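Local coordinates for protein capsid (Human calicivirus NLV/Boxer/2001/US, PDB 4RDL) that builds the norovirus capsid and, through the protruding domain seen here, binds histo-blood group antigens such as the Lewis y tetrasaccharide, probably for host attachment, at residues A[58-63]-A[200-205]; A[114-119]-A[174-179]. All coordinates share one frame; numbering follows the deposited sequence.

Interaction 1. Residues A[58-63]-A[200-205]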
ATOM      1  N   GLN A  58      11.165  14.100  -8.404  1.00 14.00           N
ATOM      2  CA  GLN A  58      10.420  14.110  -9.666  1.00 14.30           C
ATOM      3  C   GLN A  58      10.009  12.694 -10.057  1.00 13.64           C
ATOM      4  O   GLN A  58      10.862  11.863 -10.386  1.00 14.99           O
ATOM      5  CB  GLN A  58      11.261  14.719 -10.791  1.00 17.16           C
ATOM      6  CG  GLN A  58      11.723  16.145 -10.544  1.00 22.96           C
ATOM      7  CD  GLN A  58      12.679  16.640 -11.619  1.00 29.06           C
ATOM      8  OE1 GLN A  58      13.869  16.851 -11.364  1.00 32.12           O
ATOM      9  NE2 GLN A  58      12.161  16.828 -12.830  1.00 30.45           N
ATOM     10  N   LEU A  59       8.709  12.418 -10.005  1.00 13.04           N
ATOM     11  CA  LEU A  59       8.192  11.105 -10.367  1.00 12.85           C
ATOM     12  C   LEU A  59       8.421  10.798 -11.840  1.00 12.55           C
ATOM     13  O   LEU A  59       8.316  11.686 -12.690  1.00 14.67           O
ATOM     14  CB  LEU A  59       6.692  11.013 -10.056  1.00 12.65           C
ATOM     15  CG  LEU A  59       6.338  11.052  -8.567  1.00 12.31           C
ATOM     16  CD1 LEU A  59       4.860  11.331  -8.370  1.00 13.76           C
ATOM     17  CD2 LEU A  59       6.748   9.753  -7.887  1.00 14.03           C
ATOM     18  N   GLN A  60       8.695   9.529 -12.135  1.00 12.18           N
ATOM     19  CA  GLN A  60       8.906   9.087 -13.512  1.00 12.59           C
ATOM     20  C   GLN A  60       8.073   7.857 -13.847  1.00 12.52           C
ATOM     21  O   GLN A  60       7.581   7.171 -12.954  1.00 12.08           O
ATOM     22  CB  GLN A  60      10.380   8.782 -13.748  1.00 13.56           C
ATOM     23  CG  GLN A  60      11.290   9.976 -13.536  1.00 15.07           C
ATOM     24  CD  GLN A  60      12.728   9.625 -13.787  1.00 17.34           C
ATOM     25  OE1 GLN A  60      13.096   8.458 -13.742  1.00 19.32           O
ATOM     26  NE2 GLN A  60      13.555  10.634 -14.053  1.00 18.58           N
ATOM     27  N   GLY A  61       7.932   7.577 -15.140  1.00 13.48           N
ATOM     28  CA  GLY A  61       7.206   6.404 -15.591  1.00 12.86           C
ATOM     29  C   GLY A  61       5.767   6.411 -15.126  1.00 12.48           C
ATOM     30  O   GLY A  61       5.060   7.405 -15.293  1.00 15.24           O
ATOM     31  N   THR A  62       5.335   5.297 -14.540  1.00 11.43           N
ATOM     32  CA  THR A  62       3.984   5.193 -14.001  1.00 11.68           C
ATOM     33  C   THR A  62       3.982   5.321 -12.477  1.00 10.18           C
ATOM     34  O   THR A  62       3.017   4.961 -11.799  1.00 11.37           O
ATOM     35  CB  THR A  62       3.329   3.865 -14.417  1.00 12.22           C
ATOM     36  OG1 THR A  62       4.171   2.774 -14.018  1.00 11.27           O
ATOM     37  CG2 THR A  62       3.148   3.826 -15.927  1.00 14.26           C
ATOM     38  N   THR A  63       5.066   5.852 -11.931  1.00 10.42           N
ATOM     39  CA  THR A  63       5.217   5.899 -10.484  1.00 10.38           C
ATOM     40  C   THR A  63       4.369   6.978  -9.830  1.00 11.54           C
ATOM     41  O   THR A  63       4.299   8.114 -10.305  1.00 13.70           O
ATOM     42  CB  THR A  63       6.696   6.087 -10.087  1.00 10.11           C
ATOM     43  OG1 THR A  63       7.461   5.039 -10.688  1.00 10.48           O
ATOM     44  CG2 THR A  63       6.870   6.029  -8.571  1.00 11.08           C
ATOM     45  N   GLN A 200       7.269   9.396 -22.023  1.00 20.85           N
ATOM     46  CA  GLN A 200       7.575   9.530 -20.605  1.00 18.81           C
ATOM     47  C   GLN A 200       7.943   8.217 -19.912  1.00 16.67           C
ATOM     48  O   GLN A 200       7.707   8.051 -18.716  1.00 17.35           O
ATOM     49  CB  GLN A 200       6.413  10.214 -19.878  1.00 24.13           C
ATOM     50  CG  GLN A 200       6.150  11.624 -20.379  1.00 31.32           C
ATOM     51  CD  GLN A 200       7.379  12.510 -20.274  1.00 41.96           C
ATOM     52  OE1 GLN A 200       8.050  12.542 -19.242  1.00 45.40           O
ATOM     53  NE2 GLN A 200       7.684  13.228 -21.349  1.00 45.80           N
ATOM     54  N   LEU A 201       8.532   7.290 -20.659  1.00 16.60           N
ATOM     55  CA  LEU A 201       9.095   6.101 -20.037  1.00 17.75           C
ATOM     56  C   LEU A 201      10.259   6.508 -19.144  1.00 18.65           C
ATOM     57  O   LEU A 201      11.104   7.321 -19.529  1.00 21.46           O
ATOM     58  CB  LEU A 201       9.597   5.113 -21.087  1.00 17.84           C
ATOM     59  CG  LEU A 201       8.593   4.259 -21.855  1.00 19.13           C
ATOM     60  CD1 LEU A 201       9.286   3.596 -23.037  1.00 20.66           C
ATOM     61  CD2 LEU A 201       7.963   3.216 -20.938  1.00 17.53           C
ATOM     62  N   ALA A 202      10.303   5.948 -17.944  1.00 17.66           N
ATOM     63  CA  ALA A 202      11.478   6.091 -17.110  1.00 16.66           C
ATOM     64  C   ALA A 202      12.619   5.383 -17.843  1.00 18.65           C
ATOM     65  O   ALA A 202      12.410   4.330 -18.438  1.00 17.96           O
ATOM     66  CB  ALA A 202      11.229   5.479 -15.752  1.00 16.16           C
ATOM     67  N   PRO A 203      13.825   5.966 -17.824  1.00 20.31           N
ATOM     68  CA  PRO A 203      14.923   5.424 -18.632  1.00 20.45           C
ATOM     69  C   PRO A 203      15.532   4.132 -18.087  1.00 19.07           C
ATOM     70  O   PRO A 203      15.356   3.804 -16.912  1.00 17.69           O
ATOM     71  CB  PRO A 203      15.967   6.546 -18.587  1.00 22.11           C
ATOM     72  CG  PRO A 203      15.721   7.227 -17.287  1.00 23.76           C
ATOM     73  CD  PRO A 203      14.223   7.177 -17.085  1.00 22.02           C
ATOM     74  N   PRO A 204      16.253   3.395 -18.940  1.00 19.58           N
ATOM     75  CA  PRO A 204      17.017   2.230 -18.481  1.00 19.56           C
ATOM     76  C   PRO A 204      18.120   2.674 -17.524  1.00 18.95           C
ATOM     77  O   PRO A 204      18.596   3.807 -17.637  1.00 19.78           O
ATOM     78  CB  PRO A 204      17.645   1.685 -19.774  1.00 22.16           C
ATOM     79  CG  PRO A 204      16.926   2.365 -20.889  1.00 24.71           C
ATOM     80  CD  PRO A 204      16.494   3.685 -20.361  1.00 22.13           C
ATOM     81  N   ILE A 205      18.514   1.806 -16.597  1.00 17.76           N
ATOM     82  CA  ILE A 205      19.607   2.121 -15.676  1.00 16.98           C
ATOM     83  C   ILE A 205      20.818   1.222 -15.888  1.00 18.52           C
ATOM     84  O   ILE A 205      20.690   0.006 -16.015  1.00 18.76           O
ATOM     85  CB  ILE A 205      19.180   2.002 -14.197  1.00 16.85           C
ATOM     86  CG1 ILE A 205      17.914   2.824 -13.932  1.00 16.76           C
ATOM     87  CG2 ILE A 205      20.331   2.433 -13.285  1.00 17.78           C
ATOM     88  CD1 ILE A 205      17.305   2.583 -12.568  1.00 17.75           C
TER
HETATM   89  O   HOH W   1       9.076   9.578 -16.893  1.00 26.02           O
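G61 meets Q200 and A202 where the loop between strands 35-38 and 72-80 passes the one between 167-177 and 213-220, its CA lying 4.5 Å from the CA of A202. The methylene of G61 points a C-H at Q200 O (CA to O 3.6 Å). A water bridges the same two residues, accepting from G61 N at 2.9 Å and donating to Q200 O at 2.7 Å. Beside this bridge the methyl of A202 packs on the side chain of Q60, CB to CB 4.0 Å. Q60 CG is anti to the carbonyl carbon (chi1 -61°). The extended chain beyond it crosses P203 at about a right angle, and OE1 lies 3.8 Å from P203 CD. G61 is the second residue of the type II' turn from Q60 to T63, closed by T63 N to Q60 O at 3.0 Å, and its positive phi (60°) by itself favours glycine. Further out, Q49 OE1 holds A202 N and R52 NH2 holds P203 O, while backbone bonds tie Q60 to R52 and T62 to Q49. With no direct hydrogen bond between 58-63 and 200-205, the junction relies on one water, a C-H···O contact and light packing, with neighbouring loop residues supplying direct polar links to both.

Interaction 2. Residues A[114-119]-A[174-179]; sequences DLHMTF and WVSNRT. With GAL (beta-D-galactopyranose), chain C; FUC (alpha-L-fucopyranose), chain B; FUC (alpha-L-fucopyranose), chain D.
D114 pairs with S176 through two backbone hydrogen bonds, D114 N to S176 O and S176 N to D114 O. Its carboxylate serves the glycan: OD2 accepts from galactose O3 at 2.7 Å and from a water held by T179 N, while Y141 OH is hydrogen-bonded to OD1. L115, on the other face of the sheet, forms a non-hydrogen-bonded pair with V175, its CD2 4.3 Å from V175 CG2. These pairs belong to one of the antiparallel sheets of the P domain, strand 113-121 running between 133-139 and 167-177, and its D114-H116-W174-S176 face contributes to the glycan pocket. H116 and W174 are again a hydrogen-bonded pair, each N to the other's O. W174 CG sits between backbone N and carbonyl carbon (chi1 65°), on the face that H116 shares. The imidazole lies flat on the six-membered ring of W174, a face-to-face stack with centroids 3.6 Å apart and planes at 7°; H116 CB sits over the pyrrole ring in a CH-pi contact. H116 NE2 meets S176 OG at 2.8 Å, either being a possible donor, and the same hydroxyl lies 2.7 Å from galactose O4. That O4 donates to N177 O, and N177 OD1 accepts from O3 of the chain B fucose at 2.6 Å.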
ATOM      1  N   ASP A 114       1.313 -13.077 -18.104  1.00 11.37           N
ATOM      2  CA  ASP A 114      -0.107 -13.136 -17.797  1.00 10.51           C
ATOM      3  C   ASP A 114      -0.360 -12.540 -16.420  1.00 10.06           C
ATOM      4  O   ASP A 114       0.141 -13.047 -15.408  1.00 13.09           O
ATOM      5  CB  ASP A 114      -0.612 -14.578 -17.833  1.00 12.47           C
ATOM      6  CG  ASP A 114      -0.678 -15.152 -19.243  1.00 13.88           C
ATOM      7  OD1 ASP A 114      -0.230 -14.491 -20.210  1.00 14.12           O
ATOM      8  OD2 ASP A 114      -1.188 -16.284 -19.374  1.00 15.56           O
ATOM      9  N   LEU A 115      -1.110 -11.446 -16.399  1.00 10.50           N
ATOM     10  CA  LEU A 115      -1.487 -10.776 -15.163  1.00 10.32           C
ATOM     11  C   LEU A 115      -2.829 -11.309 -14.692  1.00  9.52           C
ATOM     12  O   LEU A 115      -3.854 -11.112 -15.354  1.00 12.18           O
ATOM     13  CB  LEU A 115      -1.590  -9.266 -15.378  1.00 10.57           C
ATOM     14  CG  LEU A 115      -0.410  -8.603 -16.096  1.00 10.54           C
ATOM     15  CD1 LEU A 115      -0.735  -7.142 -16.386  1.00 12.13           C
ATOM     16  CD2 LEU A 115       0.871  -8.728 -15.262  1.00 12.66           C
ATOM     17  N   HIS A 116      -2.821 -11.988 -13.554  1.00  9.69           N
ATOM     18  CA  HIS A 116      -4.048 -12.540 -12.993  1.00  9.89           C
ATOM     19  C   HIS A 116      -4.598 -11.540 -11.999  1.00  9.84           C
ATOM     20  O   HIS A 116      -4.042 -11.363 -10.909  1.00 10.11           O
ATOM     21  CB  HIS A 116      -3.772 -13.890 -12.328  1.00 10.83           C
ATOM     22  CG  HIS A 116      -3.226 -14.910 -13.275  1.00 11.49           C
ATOM     23  ND1 HIS A 116      -4.031 -15.817 -13.934  1.00 12.56           N
ATOM     24  CD2 HIS A 116      -1.965 -15.132 -13.716  1.00 12.01           C
ATOM     25  CE1 HIS A 116      -3.282 -16.571 -14.720  1.00 13.73           C
ATOM     26  NE2 HIS A 116      -2.027 -16.169 -14.614  1.00 13.34           N
ATOM     27  N   MET A 117      -5.681 -10.879 -12.397  1.00 10.71           N
ATOM     28  CA  MET A 117      -6.230  -9.762 -11.640  1.00 10.10           C
ATOM     29  C   MET A 117      -7.460 -10.178 -10.862  1.00 10.74           C
ATOM     30  O   MET A 117      -8.267 -10.995 -11.321  1.00 12.91           O
ATOM     31  CB  MET A 117      -6.621  -8.610 -12.576  1.00 12.09           C
ATOM     32  CG  MET A 117      -5.558  -8.203 -13.588  1.00 12.33           C
ATOM     33  SD  MET A 117      -4.050  -7.540 -12.865  1.00 11.92           S
ATOM     34  CE  MET A 117      -4.603  -5.973 -12.213  1.00 11.88           C
ATOM     35  N   THR A 118      -7.617  -9.587  -9.689  1.00 10.06           N
ATOM     36  CA  THR A 118      -8.873  -9.655  -8.968  1.00 10.12           C
ATOM     37  C   THR A 118      -9.502  -8.274  -9.086  1.00  9.85           C
ATOM     38  O   THR A 118      -8.795  -7.272  -9.052  1.00 12.70           O
ATOM     39  CB  THR A 118      -8.638 -10.032  -7.504  1.00 11.98           C
ATOM     40  OG1 THR A 118      -8.217 -11.400  -7.438  1.00 12.82           O
ATOM     41  CG2 THR A 118      -9.911  -9.864  -6.686  1.00 13.95           C
ATOM     42  N   PHE A 119     -10.819  -8.199  -9.244  1.00  9.72           N
ATOM     43  CA  PHE A 119     -11.438  -6.888  -9.381  1.00  9.86           C
ATOM     44  C   PHE A 119     -12.759  -6.762  -8.643  1.00  9.33           C
ATOM     45  O   PHE A 119     -13.408  -7.760  -8.311  1.00 10.31           O
ATOM     46  CB  PHE A 119     -11.603  -6.483 -10.854  1.00 10.27           C
ATOM     47  CG  PHE A 119     -12.587  -7.328 -11.627  1.00 11.57           C
ATOM     48  CD1 PHE A 119     -13.952  -7.059 -11.579  1.00 11.47           C
ATOM     49  CD2 PHE A 119     -12.145  -8.378 -12.418  1.00 12.77           C
ATOM     50  CE1 PHE A 119     -14.848  -7.828 -12.300  1.00 13.11           C
ATOM     51  CE2 PHE A 119     -13.036  -9.142 -13.148  1.00 13.92           C
ATOM     52  CZ  PHE A 119     -14.386  -8.870 -13.085  1.00 14.04           C
ATOM     53  N   TRP A 174      -1.697 -12.463  -8.925  1.00 10.53           N
ATOM     54  CA  TRP A 174      -0.516 -13.256  -9.223  1.00  9.33           C
ATOM     55  C   TRP A 174      -0.151 -13.131 -10.705  1.00  9.54           C
ATOM     56  O   TRP A 174      -0.912 -12.556 -11.497  1.00 11.44           O
ATOM     57  CB  TRP A 174      -0.680 -14.722  -8.773  1.00 11.50           C
ATOM     58  CG  TRP A 174      -1.754 -15.525  -9.475  1.00 10.00           C
ATOM     59  CD1 TRP A 174      -3.110 -15.413  -9.318  1.00 11.92           C
ATOM     60  CD2 TRP A 174      -1.544 -16.598 -10.400  1.00 10.85           C
ATOM     61  NE1 TRP A 174      -3.756 -16.334 -10.116  1.00 12.54           N
ATOM     62  CE2 TRP A 174      -2.815 -17.082 -10.783  1.00 11.86           C
ATOM     63  CE3 TRP A 174      -0.401 -17.197 -10.948  1.00 13.05           C
ATOM     64  CZ2 TRP A 174      -2.979 -18.132 -11.688  1.00 13.14           C
ATOM     65  CZ3 TRP A 174      -0.564 -18.247 -11.837  1.00 12.99           C
ATOM     66  CH2 TRP A 174      -1.845 -18.698 -12.206  1.00 14.79           C
ATOM     67  N   VAL A 175       1.027 -13.639 -11.061  1.00 10.13           N
ATOM     68  CA  VAL A 175       1.576 -13.516 -12.401  1.00 10.93           C
ATOM     69  C   VAL A 175       2.088 -14.878 -12.848  1.00 11.96           C
ATOM     70  O   VAL A 175       2.656 -15.624 -12.047  1.00 12.96           O
ATOM     71  CB  VAL A 175       2.747 -12.494 -12.433  1.00 11.51           C
ATOM     72  CG1 VAL A 175       3.368 -12.414 -13.828  1.00 12.78           C
ATOM     73  CG2 VAL A 175       2.276 -11.120 -11.965  1.00 12.36           C
ATOM     74  N   SER A 176       1.867 -15.204 -14.114  1.00 11.89           N
ATOM     75  CA  SER A 176       2.479 -16.392 -14.698  1.00 13.03           C
ATOM     76  C   SER A 176       3.072 -16.080 -16.072  1.00 12.72           C
ATOM     77  O   SER A 176       2.812 -15.016 -16.651  1.00 12.85           O
ATOM     78  CB  SER A 176       1.469 -17.539 -14.800  1.00 13.43           C
ATOM     79  OG  SER A 176       0.400 -17.180 -15.650  1.00 13.77           O
ATOM     80  N   ASN A 177       3.878 -17.003 -16.589  1.00 13.84           N
ATOM     81  CA  ASN A 177       4.496 -16.797 -17.892  1.00 14.52           C
ATOM     82  C   ASN A 177       3.502 -16.888 -19.040  1.00 15.46           C
ATOM     83  O   ASN A 177       2.481 -17.579 -18.961  1.00 17.41           O
ATOM     84  CB  ASN A 177       5.631 -17.797 -18.120  1.00 16.85           C
ATOM     85  CG  ASN A 177       5.132 -19.224 -18.251  1.00 19.08           C
ATOM     86  OD1 ASN A 177       4.653 -19.809 -17.282  1.00 21.50           O
ATOM     87  ND2 ASN A 177       5.261 -19.798 -19.447  1.00 19.99           N
ATOM     88  N   ARG A 178       3.811 -16.167 -20.109  1.00 15.95           N
ATOM     89  CA  ARG A 178       3.140 -16.343 -21.387  1.00 16.32           C
ATOM     90  C   ARG A 178       3.541 -17.694 -21.957  1.00 17.50           C
ATOM     91  O   ARG A 178       4.713 -18.065 -21.906  1.00 18.27           O
ATOM     92  CB  ARG A 178       3.591 -15.232 -22.333  1.00 19.52           C
ATOM     93  CG  ARG A 178       3.175 -15.403 -23.764  1.00 22.39           C
ATOM     94  CD  ARG A 178       3.784 -14.307 -24.610  1.00 21.33           C
ATOM     95  NE  ARG A 178       3.303 -14.386 -25.981  1.00 22.54           N
ATOM     96  CZ  ARG A 178       3.554 -13.483 -26.919  1.00 24.97           C
ATOM     97  NH1 ARG A 178       4.292 -12.419 -26.634  1.00 21.80           N
ATOM     98  NH2 ARG A 178       3.064 -13.647 -28.142  1.00 27.80           N
ATOM     99  N   THR A 179       2.573 -18.428 -22.488  1.00 19.24           N
ATOM    100  CA  THR A 179       2.883 -19.691 -23.142  1.00 22.39           C
ATOM    101  C   THR A 179       4.009 -19.511 -24.152  1.00 23.14           C
ATOM    102  O   THR A 179       3.968 -18.608 -24.985  1.00 23.08           O
ATOM    103  CB  THR A 179       1.657 -20.268 -23.859  1.00 25.47           C
ATOM    104  OG1 THR A 179       0.620 -20.515 -22.903  1.00 28.78           O
ATOM    105  CG2 THR A 179       2.018 -21.576 -24.562  1.00 27.17           C
TER
HETATM  106  C1  GAL C   2      -1.389 -21.766 -17.806  1.00 22.16           C
HETATM  107  C2  GAL C   2      -1.763 -20.446 -17.169  1.00 21.49           C
HETATM  108  C3  GAL C   2      -1.498 -19.299 -18.073  1.00 19.57           C
HETATM  109  C4  GAL C   2      -0.165 -19.305 -18.571  1.00 19.39           C
HETATM  110  C5  GAL C   2       0.117 -20.610 -19.242  1.00 20.68           C
HETATM  111  C6  GAL C   2       1.475 -20.748 -19.764  1.00 22.62           C
HETATM  112  O2  GAL C   2      -3.142 -20.489 -16.815  1.00 25.31           O
HETATM  113  O3  GAL C   2      -1.811 -18.064 -17.399  1.00 18.79           O
HETATM  114  O4  GAL C   2       0.777 -19.075 -17.474  1.00 18.29           O
HETATM  115  O5  GAL C   2      -0.104 -21.738 -18.295  1.00 21.82           O
HETATM  116  O6  GAL C   2       1.724 -21.854 -20.498  1.00 26.12           O
HETATM  117  C1  FUC B   4       1.580 -24.364 -15.536  1.00 27.36           C
HETATM  118  C2  FUC B   4       3.021 -24.036 -15.823  1.00 25.99           C
HETATM  119  C3  FUC B   4       3.135 -22.648 -16.306  1.00 24.76           C
HETATM  120  C4  FUC B   4       2.575 -21.706 -15.379  1.00 24.67           C
HETATM  121  C5  FUC B   4       1.177 -22.047 -15.019  1.00 24.69           C
HETATM  122  C6  FUC B   4       0.687 -21.207 -13.952  1.00 25.13           C
HETATM  123  O2  FUC B   4       3.539 -24.944 -16.787  1.00 27.25           O
HETATM  124  O3  FUC B   4       4.518 -22.337 -16.597  1.00 26.70           O
HETATM  125  O4  FUC B   4       3.368 -21.652 -14.170  1.00 25.09           O
HETATM  126  O5  FUC B   4       1.041 -23.481 -14.598  1.00 26.33           O
HETATM  127  C1  FUC D   3      -3.344 -20.137 -15.491  1.00 24.62           C
HETATM  128  C2  FUC D   3      -4.775 -19.885 -15.265  1.00 22.35           C
HETATM  129  C3  FUC D   3      -5.564 -21.123 -15.455  1.00 23.65           C
HETATM  130  C4  FUC D   3      -5.090 -22.242 -14.599  1.00 23.99           C
HETATM  131  C5  FUC D   3      -3.593 -22.460 -14.726  1.00 23.99           C
HETATM  132  C6  FUC D   3      -3.095 -23.478 -13.773  1.00 24.53           C
HETATM  133  O2  FUC D   3      -5.214 -18.900 -16.158  1.00 25.32           O
HETATM  134  O3  FUC D   3      -6.918 -20.878 -15.244  1.00 25.54           O
HETATM  135  O4  FUC D   3      -5.403 -21.980 -13.273  1.00 24.68           O
HETATM  136  O5  FUC D   3      -2.857 -21.242 -14.575  1.00 23.73           O
HETATM  137  O   HOH W   2      -0.273 -17.636 -21.739  1.00 21.94           O

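How the interactions relate
The two contacts lie on opposite sides of the chain's centre, their own centres about 23 Å apart and their nearest atoms about 11 Å apart, so they do not touch. Along the chain, 58-63 and 200-205 flank the span that contains both strands of interaction 2. This fits the usual norovirus layout, in which an outer P2 subdomain is inserted into P1; interaction 1 would then lie near the base of the insertion and interaction 2 within it. Only interaction 2 lines the glycan pocket, which V224 completes. There the second subunit also takes part: its D131 packs on W174 and its G130 N is hydrogen-bonded to a fucose. No other chain of the assembly touches interaction 1.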